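Local coordinates for protein diaminopimelate decarboxylase (Methanocaldococcus jannaschii, PDB 1TUF) that decarboxylates meso-diaminopimelate to L-lysine, the last step of lysine biosynthesis by this route, using pyridoxal 5'-phosphate as cofactor, at residues K52-E57 against A270-M275. Sequence-based numbering, arbitrary orientation.
Sequences KRWEEE and AIINTM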
# COMPACT_ATOMS: atom_id res chain seq x y z
N LYS A 52 7.24 -7.06 35.10
CA LYS A 52 7.94 -8.03 35.95
C LYS A 52 7.12 -8.33 37.19
O LYS A 52 7.31 -9.36 37.85
CB LYS A 52 9.31 -7.50 36.38
CG LYS A 52 10.44 -7.83 35.40
CD LYS A 52 11.78 -7.25 35.87
CE LYS A 52 12.89 -7.53 34.87
NZ LYS A 52 14.16 -6.86 35.25
N ARG A 53 6.19 -7.44 37.49
CA ARG A 53 5.32 -7.59 38.64
C ARG A 53 4.44 -8.83 38.51
O ARG A 53 4.00 -9.40 39.52
CB ARG A 53 4.45 -6.34 38.78
CG ARG A 53 3.47 -6.39 39.92
CD ARG A 53 2.56 -5.17 39.89
NE ARG A 53 1.37 -5.39 40.71
CZ ARG A 53 0.29 -4.61 40.68
NH1 ARG A 53 0.26 -3.55 39.87
NH2 ARG A 53 -0.75 -4.89 41.45
N TRP A 54 4.18 -9.27 37.28
CA TRP A 54 3.33 -10.43 37.06
C TRP A 54 3.96 -11.77 37.45
O TRP A 54 3.26 -12.70 37.83
CB TRP A 54 2.88 -10.47 35.59
CG TRP A 54 1.90 -11.56 35.31
CD1 TRP A 54 2.15 -12.72 34.65
CD2 TRP A 54 0.53 -11.61 35.71
NE1 TRP A 54 1.01 -13.50 34.61
CE2 TRP A 54 0.01 -12.84 35.26
CE3 TRP A 54 -0.30 -10.73 36.42
CZ2 TRP A 54 -1.32 -13.22 35.49
CZ3 TRP A 54 -1.62 -11.11 36.65
CH2 TRP A 54 -2.12 -12.34 36.18
N GLU A 55 5.28 -11.87 37.33
CA GLU A 55 5.98 -13.11 37.68
C GLU A 55 6.47 -13.02 39.13
O GLU A 55 7.52 -13.56 39.48
CB GLU A 55 7.17 -13.35 36.74
CG GLU A 55 7.75 -14.77 36.82
CD GLU A 55 8.98 -14.99 35.93
OE1 GLU A 55 10.04 -14.39 36.22
OE2 GLU A 55 8.87 -15.75 34.94
N GLU A 56 5.71 -12.33 39.96
CA GLU A 56 6.06 -12.20 41.36
C GLU A 56 4.82 -12.51 42.17
O GLU A 56 4.84 -13.33 43.09
CB GLU A 56 6.54 -10.78 41.67
CG GLU A 56 7.66 -10.28 40.76
CD GLU A 56 8.20 -8.92 41.17
OE1 GLU A 56 7.39 -8.04 41.55
OE2 GLU A 56 9.43 -8.72 41.11
N GLU A 57 3.72 -11.88 41.78
CA GLU A 57 2.47 -12.08 42.49
C GLU A 57 1.67 -13.27 41.97
O GLU A 57 0.64 -13.63 42.54
CB GLU A 57 1.62 -10.81 42.41
CG GLU A 57 2.29 -9.60 43.04
CD GLU A 57 1.37 -8.40 43.09
OE1 GLU A 57 0.26 -8.52 43.67
OE2 GLU A 57 1.74 -7.34 42.55
N ALA A 270 -2.82 -1.12 34.85
CA ALA A 270 -4.22 -1.31 34.48
C ALA A 270 -4.58 -2.78 34.28
O ALA A 270 -5.58 -3.26 34.81
CB ALA A 270 -4.54 -0.53 33.22
N ILE A 271 -3.76 -3.49 33.51
CA ILE A 271 -4.03 -4.90 33.25
C ILE A 271 -3.80 -5.76 34.48
O ILE A 271 -4.70 -6.48 34.92
CB ILE A 271 -3.14 -5.43 32.09
CG1 ILE A 271 -3.53 -4.76 30.78
CG2 ILE A 271 -3.27 -6.95 31.97
CD1 ILE A 271 -2.81 -5.31 29.57
N ILE A 272 -2.59 -5.69 35.02
CA ILE A 272 -2.21 -6.47 36.20
C ILE A 272 -3.25 -6.38 37.31
O ILE A 272 -3.73 -7.41 37.79
CB ILE A 272 -0.83 -6.02 36.72
CG1 ILE A 272 0.25 -6.44 35.72
CG2 ILE A 272 -0.55 -6.64 38.09
CD1 ILE A 272 1.63 -5.91 36.02
N ASN A 273 -3.61 -5.16 37.70
CA ASN A 273 -4.61 -4.98 38.76
C ASN A 273 -5.93 -5.64 38.36
O ASN A 273 -6.52 -6.39 39.14
CB ASN A 273 -4.83 -3.48 39.05
CG ASN A 273 -3.60 -2.79 39.66
OD1 ASN A 273 -2.77 -3.42 40.31
ND2 ASN A 273 -3.50 -1.48 39.46
N THR A 274 -6.40 -5.37 37.14
CA THR A 274 -7.66 -5.95 36.68
C THR A 274 -7.62 -7.47 36.75
O THR A 274 -8.58 -8.12 37.20
CB THR A 274 -7.96 -5.54 35.24
OG1 THR A 274 -7.98 -4.12 35.15
CG2 THR A 274 -9.30 -6.10 34.81
N MET A 275 -6.51 -8.03 36.28
CA MET A 275 -6.29 -9.47 36.28
C MET A 275 -6.40 -10.03 37.70
O MET A 275 -7.17 -10.96 37.96
CB MET A 275 -4.90 -9.77 35.71
CG MET A 275 -4.75 -9.53 34.21
SD MET A 275 -5.30 -10.97 33.28
CE MET A 275 -3.77 -11.95 33.23
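A Met-aromatic contact and a forked arginine–asparagine hydrogen bond join Trp-54 and Arg-53 to one side of helix 264-276. Met-275, its chain bent at chi2 and chi3, brings CE to 3.4 Å from CH2 of Trp-54, while its SD lies 5.3 Å from the centroid of the six-membered ring, oblique to it; Met-275 CB lies 3.7 Å from Trp-54 CZ3. With CG anti to the backbone N (chi1 -175°), the indole swings its six-membered ring toward the helix.

Both segments belong to the TIM-barrel pyridoxal-binding domain of this decarboxylase family, where 52-57 leads toward barrel strand 62-67 and helix 264-276 precedes strand 286-289. Trp-54 and Met-275 also touch Leu-287 of that last strand, away from the active site.

Beside the indole, Arg-53 runs extended from CG to NE and lays its guanidinium over Ile-272, whose CG2 sits beneath the group's centre, 3.4 Å from Arg-53 CZ. At the guanidinium edge, Arg-53 NH2 donates to Asn-273 OD1 (2.7 Å), nearly in line with the side-chain C=O though tilted 17° from the guanidinium plane; Arg-53 NH1 adds a weak bond to the same oxygen. A salt bridge from Arg-53 NE to Glu-57 OE2 (2.7 Å), close to that plane, should restrict the group's rotation together with the Asn-273 bonds.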